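Local coordinates for protein aldo-keto reductase 1 (Coptotermes gestroi, PDB 5KET) that probably acts as an NADP-dependent oxidoreductase of the aldo/keto reductase family, at residues N198-Q203 / L311-A316; I223-L228 / R318-D323. All coordinates share one frame; numbering follows the deposited sequence.

Interaction 1. Residues N198-Q203 / L311-A316; sequences NVYFQQ and LDKRAA
K313 NZ stands over one face of the Y200 ring, 4.2 Å from its centroid and displaced toward the rim, a cation-pi contact. The K313 side chain runs alongside Y200 in the same direction, and a bend at chi4 (52°) sets the ammonium there. Y200 OH is hydrogen-bonded to D250, while L311 CB packs against the ring atom CE1. The F201 ring meets R314 at its edge, with R314 O near the ring plane beside CD1 and CE1. The amide of Q202 and the carboxylate of D312 are stacked with their planes 27° apart, and Q202 CG lies 3.9 Å from D312 CB.

The backbones are joined by a bond of 2.9 Å from K313 N to Y200 O. D312 OD1 serves both segments: it receives R314 N at 2.7 Å from above the carboxylate plane, forming an Asx turn, and accepts a weak bond from Q202 N at 3.3 Å. An alanine here would probably leave the backbone N-H groups of R314 and Q202 without this acceptor and free the 311-316 turn to shift against Q202. At the other end, V199 CG2 and L311 CD1 pack side by side at 4.2 Å, and L311 continues onto helix 251-260.

N198 to F201 form a type I beta turn, with Q203 following as the N-cap of helix 204-212. The arrangement is a loop-to-loop junction of a TIM barrel, where the connection after strand 192-196 receives the tail that follows helix 302-310.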
# COMPACT_ATOMS: atom_id res chain seq x y z
N ASN A 198 4.65 -9.76 4.42
CA ASN A 198 6.08 -9.94 4.63
C ASN A 198 6.30 -11.41 5.01
O ASN A 198 5.38 -12.23 4.91
CB ASN A 198 6.62 -8.96 5.67
CG ASN A 198 5.86 -9.03 6.97
OD1 ASN A 198 5.46 -10.11 7.43
ND2 ASN A 198 5.65 -7.87 7.60
N VAL A 199 7.51 -11.74 5.46
CA VAL A 199 7.76 -13.15 5.75
C VAL A 199 7.05 -13.61 7.02
O VAL A 199 6.87 -14.81 7.21
CB VAL A 199 9.27 -13.46 5.87
CG1 VAL A 199 9.99 -13.08 4.59
CG2 VAL A 199 9.86 -12.78 7.09
N TYR A 200 6.63 -12.68 7.88
CA TYR A 200 5.83 -13.06 9.04
C TYR A 200 4.33 -13.13 8.74
O TYR A 200 3.58 -13.66 9.55
CB TYR A 200 6.07 -12.07 10.20
CG TYR A 200 7.40 -12.26 10.89
CD1 TYR A 200 8.18 -13.39 10.64
CD2 TYR A 200 7.88 -11.31 11.79
CE1 TYR A 200 9.40 -13.56 11.27
CE2 TYR A 200 9.09 -11.48 12.42
CZ TYR A 200 9.85 -12.61 12.16
OH TYR A 200 11.06 -12.78 12.78
N PHE A 201 3.91 -12.62 7.57
CA PHE A 201 2.53 -12.48 7.14
C PHE A 201 2.51 -12.59 5.61
O PHE A 201 2.26 -11.63 4.88
CB PHE A 201 1.94 -11.15 7.63
CG PHE A 201 0.44 -11.08 7.59
CD1 PHE A 201 -0.33 -12.02 8.26
CD2 PHE A 201 -0.19 -10.06 6.91
CE1 PHE A 201 -1.70 -11.95 8.22
CE2 PHE A 201 -1.56 -9.99 6.87
CZ PHE A 201 -2.32 -10.94 7.53
N GLN A 202 2.80 -13.79 5.10
CA GLN A 202 3.04 -13.96 3.67
C GLN A 202 1.77 -13.94 2.83
O GLN A 202 1.87 -13.77 1.60
CB GLN A 202 3.81 -15.26 3.43
CG GLN A 202 5.22 -15.24 3.97
CD GLN A 202 5.87 -16.59 3.98
OE1 GLN A 202 6.75 -16.86 4.80
NE2 GLN A 202 5.45 -17.47 3.09
N GLN A 203 0.60 -14.11 3.44
CA GLN A 203 -0.68 -14.03 2.73
C GLN A 203 -0.71 -15.00 1.55
O GLN A 203 -1.19 -14.67 0.47
CB GLN A 203 -0.99 -12.60 2.27
CG GLN A 203 -1.14 -11.59 3.39
CD GLN A 203 -2.58 -11.20 3.66
OE1 GLN A 203 -3.47 -12.06 3.74
NE2 GLN A 203 -2.83 -9.90 3.82
N LEU A 311 8.92 -19.15 8.26
CA LEU A 311 8.80 -18.03 9.19
C LEU A 311 7.39 -17.48 9.27
O LEU A 311 7.07 -16.78 10.23
CB LEU A 311 9.76 -16.92 8.78
CG LEU A 311 11.24 -17.26 8.94
CD1 LEU A 311 12.06 -16.08 8.47
CD2 LEU A 311 11.53 -17.67 10.38
N ASP A 312 6.54 -17.80 8.29
CA ASP A 312 5.21 -17.21 8.18
C ASP A 312 4.36 -17.53 9.40
O ASP A 312 4.27 -18.69 9.82
CB ASP A 312 4.54 -17.70 6.90
CG ASP A 312 3.13 -17.15 6.71
OD1 ASP A 312 2.76 -16.16 7.38
OD2 ASP A 312 2.39 -17.71 5.86
N LYS A 313 3.75 -16.49 9.98
CA LYS A 313 2.87 -16.63 11.13
C LYS A 313 1.39 -16.61 10.74
O LYS A 313 0.54 -16.71 11.63
CB LYS A 313 3.15 -15.52 12.14
CG LYS A 313 4.51 -15.64 12.82
CD LYS A 313 4.82 -14.43 13.69
CE LYS A 313 5.90 -14.76 14.72
NZ LYS A 313 7.10 -15.35 14.08
N ARG A 314 1.08 -16.49 9.45
CA ARG A 314 -0.27 -16.35 8.93
C ARG A 314 -1.12 -15.41 9.79
O ARG A 314 -0.62 -14.37 10.22
CB ARG A 314 -0.93 -17.71 8.81
CG ARG A 314 0.02 -18.78 8.38
CD ARG A 314 -0.64 -20.13 8.39
NE ARG A 314 -0.74 -20.67 9.76
CZ ARG A 314 0.27 -21.20 10.43
NH1 ARG A 314 1.47 -21.29 9.89
NH2 ARG A 314 0.08 -21.65 11.66
N ALA A 315 -2.37 -15.77 10.04
CA ALA A 315 -3.25 -14.90 10.82
C ALA A 315 -2.59 -14.51 12.14
O ALA A 315 -2.12 -15.37 12.90
CB ALA A 315 -4.58 -15.60 11.08
N ALA A 316 -2.53 -13.21 12.37
CA ALA A 316 -1.97 -12.64 13.59
C ALA A 316 -0.55 -13.10 13.95
O ALA A 316 -0.37 -13.77 14.96
CB ALA A 316 -2.90 -12.92 14.76

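Interaction 2. Residues I223-L228 / R318-D323; sequences IGSPGL and RRFRMD. With NAP (NADP nicotinamide-adenine-dinucleotide phosphate), chain C.
L228 and F320 make the main apolar contact: L228 CD2 sits over one face of the F320 ring, offset toward the rim and 4.0 Å from the centroid, a CH-pi arrangement. The same methyl also reaches R319 CB at 3.5 Å, bridging two consecutive residues of 318-323. L228 CG, anti to the backbone N (chi1 170°), carries CD2 to the ring. W30 and Y220 add further ring contacts to F320, the latter edge-to-face.

S225 supplies the polar element at the edge of that ring, where its OG lies near the ring plane, 3.5 Å from F320 CZ. This hydroxyl donates to NAP O2N at 2.9 Å, so the group that flanks the phenyl edge also grips the nicotinamide-side phosphate. I223 N gives a second bond, 3.0 Å to NAP O2A on the adenosine-side phosphate. F320 approaches the cofactor too, its CE2 lying 3.7 Å from C5N of the nicotinamide.

Van der Waals packing completes the cofactor contacts: P226 CD rests 3.3 Å from NAP O5B, and I223 CD1 packs against the adenine. The R319 guanidinium turns one face toward S225 N, without a hydrogen bond across the segments. L228 N bonds to S225 O within 223-228, while the backbone N atoms of R319 and F320 donate to the side-chain carboxylate of E196, outside both segments.

With direct polar bonding between the segments absent, they are joined by apolar packing and by a shared cofactor, to whose phosphates 223-228 bonds while F320 only packs against it. Cofactor binding would therefore probably help hold the two loops together, a role consistent with loops lining the NADP(H) pocket in this family.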
# COMPACT_ATOMS: atom_id res chain seq x y z
N ILE A 223 9.14 -5.16 5.13
CA ILE A 223 10.22 -5.52 6.04
C ILE A 223 9.73 -5.36 7.47
O ILE A 223 10.50 -4.98 8.37
CB ILE A 223 11.48 -4.68 5.77
CG1 ILE A 223 11.19 -3.19 5.90
CG2 ILE A 223 12.01 -4.97 4.39
CD1 ILE A 223 12.35 -2.29 5.59
N GLY A 224 8.45 -5.65 7.70
CA GLY A 224 7.82 -5.43 8.99
C GLY A 224 7.69 -3.94 9.21
O GLY A 224 8.31 -3.17 8.48
N SER A 225 6.90 -3.48 10.17
CA SER A 225 6.81 -2.03 10.31
C SER A 225 7.43 -1.63 11.64
O SER A 225 6.74 -1.60 12.68
CB SER A 225 5.37 -1.53 10.20
OG SER A 225 5.36 -0.21 9.68
N PRO A 226 8.74 -1.34 11.67
CA PRO A 226 9.39 -1.04 12.96
C PRO A 226 8.91 0.25 13.58
O PRO A 226 8.77 0.33 14.81
CB PRO A 226 10.88 -0.98 12.59
CG PRO A 226 10.98 -1.66 11.25
CD PRO A 226 9.70 -1.32 10.56
N GLY A 227 8.65 1.27 12.76
CA GLY A 227 8.12 2.50 13.31
C GLY A 227 6.72 2.39 13.86
O GLY A 227 6.32 3.25 14.65
N LEU A 228 6.00 1.32 13.51
CA LEU A 228 4.55 1.27 13.71
C LEU A 228 4.17 1.24 15.16
O LEU A 228 3.22 1.93 15.58
CB LEU A 228 3.99 0.04 12.99
CG LEU A 228 2.52 -0.26 13.32
CD1 LEU A 228 1.56 0.76 12.67
CD2 LEU A 228 2.20 -1.68 12.90
N ARG A 318 -1.05 -10.12 11.72
CA ARG A 318 -1.29 -8.73 11.39
C ARG A 318 -0.80 -7.81 12.49
O ARG A 318 -1.14 -7.98 13.66
CB ARG A 318 -2.77 -8.47 11.16
CG ARG A 318 -3.46 -9.53 10.40
CD ARG A 318 -4.96 -9.39 10.50
NE ARG A 318 -5.56 -10.13 9.41
CZ ARG A 318 -5.48 -9.75 8.15
NH1 ARG A 318 -4.89 -8.60 7.83
NH2 ARG A 318 -6.02 -10.49 7.20
N ARG A 319 -0.01 -6.81 12.10
CA ARG A 319 0.18 -5.63 12.93
C ARG A 319 -0.73 -4.50 12.52
O ARG A 319 -1.12 -3.69 13.37
CB ARG A 319 1.61 -5.13 12.83
CG ARG A 319 2.56 -6.25 12.69
CD ARG A 319 3.75 -5.93 11.80
NE ARG A 319 4.83 -6.86 12.17
CZ ARG A 319 5.83 -6.56 12.99
NH1 ARG A 319 5.91 -5.36 13.55
NH2 ARG A 319 6.73 -7.44 13.28
N PHE A 320 -1.05 -4.41 11.23
CA PHE A 320 -2.01 -3.42 10.74
C PHE A 320 -3.41 -4.01 10.85
O PHE A 320 -4.09 -4.30 9.86
CB PHE A 320 -1.67 -3.00 9.32
CG PHE A 320 -0.38 -2.24 9.21
CD1 PHE A 320 0.85 -2.89 9.28
CD2 PHE A 320 -0.40 -0.86 9.05
CE1 PHE A 320 2.03 -2.17 9.19
CE2 PHE A 320 0.76 -0.15 8.96
CZ PHE A 320 1.98 -0.80 9.02
N ARG A 321 -3.83 -4.22 12.09
CA ARG A 321 -5.18 -4.68 12.35
C ARG A 321 -6.15 -3.51 12.24
O ARG A 321 -5.75 -2.34 12.14
CB ARG A 321 -5.29 -5.32 13.73
CG ARG A 321 -4.15 -6.25 14.08
CD ARG A 321 -4.48 -7.10 15.30
NE ARG A 321 -5.17 -8.33 14.94
CZ ARG A 321 -4.56 -9.46 14.59
NH1 ARG A 321 -3.23 -9.52 14.55
NH2 ARG A 321 -5.27 -10.54 14.27
N MET A 322 -7.43 -3.84 12.25
CA MET A 322 -8.51 -2.87 12.14
C MET A 322 -9.51 -3.16 13.26
O MET A 322 -10.63 -3.61 13.02
CB MET A 322 -9.15 -2.93 10.76
CG MET A 322 -9.46 -1.58 10.14
SD MET A 322 -10.23 -1.75 8.52
CE MET A 322 -8.92 -2.56 7.63
N ASP A 323 -9.08 -2.94 14.50
CA ASP A 323 -9.93 -3.21 15.64
C ASP A 323 -9.82 -2.13 16.71
O ASP A 323 -10.08 -2.41 17.88
CB ASP A 323 -9.58 -4.57 16.26
CG ASP A 323 -8.10 -4.70 16.60
OD1 ASP A 323 -7.36 -3.70 16.52
OD2 ASP A 323 -7.67 -5.83 16.96
PA NAP C . 8.20 -1.00 6.09
O1A NAP C . 8.52 -0.01 4.98
O2A NAP C . 8.41 -2.33 5.98
O5B NAP C . 8.85 -0.35 7.49
C5B NAP C . 9.55 0.82 7.14
C4B NAP C . 10.26 1.26 8.41
O4B NAP C . 11.49 0.57 8.48
C3B NAP C . 10.51 2.79 8.46
O3B NAP C . 10.38 3.23 9.77
C2B NAP C . 11.99 2.94 8.03
O2B NAP C . 12.69 3.81 8.79
C1B NAP C . 12.56 1.48 8.25
N9A NAP C . 13.30 1.02 7.07
C8A NAP C . 13.00 1.27 5.72
N7A NAP C . 13.90 0.70 4.88
C5A NAP C . 14.82 0.06 5.74
C6A NAP C . 15.96 -0.71 5.48
N6A NAP C . 16.38 -0.94 4.20
N1A NAP C . 16.70 -1.24 6.50
C2A NAP C . 16.23 -0.97 7.77
N3A NAP C . 15.15 -0.26 8.18
C4A NAP C . 14.45 0.25 7.10
O3 NAP C . 6.60 -0.91 6.20
PN NAP C . 5.90 0.51 6.16
O1N NAP C . 6.77 1.69 6.23
O2N NAP C . 4.60 0.40 6.91
O5D NAP C . 5.26 0.55 4.51
C5D NAP C . 5.06 1.86 4.25
C4D NAP C . 4.36 1.96 2.94
O4D NAP C . 3.34 0.95 2.94
C3D NAP C . 3.62 3.31 2.99
O3D NAP C . 4.30 4.24 2.26
C2D NAP C . 2.34 3.03 2.28
O2D NAP C . 2.49 3.20 0.93
C1D NAP C . 2.12 1.52 2.51
N1N NAP C . 1.07 1.46 3.55
C2N NAP C . -0.20 1.12 3.18
C3N NAP C . -1.20 1.09 4.12
C7N NAP C . -2.54 0.71 3.68
O7N NAP C . -2.85 0.58 2.48
N7N NAP C . -3.47 0.50 4.66
C4N NAP C . -0.95 1.42 5.46
C5N NAP C . 0.33 1.77 5.82
C6N NAP C . 1.34 1.80 4.87
P2B NAP C . 13.31 5.33 8.06
O1X NAP C . 11.97 5.91 7.62
O2X NAP C . 14.09 6.04 9.13
O3X NAP C . 14.01 4.74 6.84

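Overall arrangement
The four segments alternate along the chain: 198-203, 223-228, 311-316 and 318-323. The first two follow neighbouring parallel strands of the barrel, 192-196 and 216-220, whereas the last two belong to one loop between helices 302-310 and 326-329. This C-terminal loop thus passes from interaction 1, whose centre lies about 17 Å from the centre of the chain, to interaction 2, whose centre lies about 12 Å from it; the two contact centres are 12 Å apart. They touch directly, with F201 CZ against R318 CG and N198 ND2 near G224 CA. The tail is thereby laid across successive strand-end loops and led to the bound NADP.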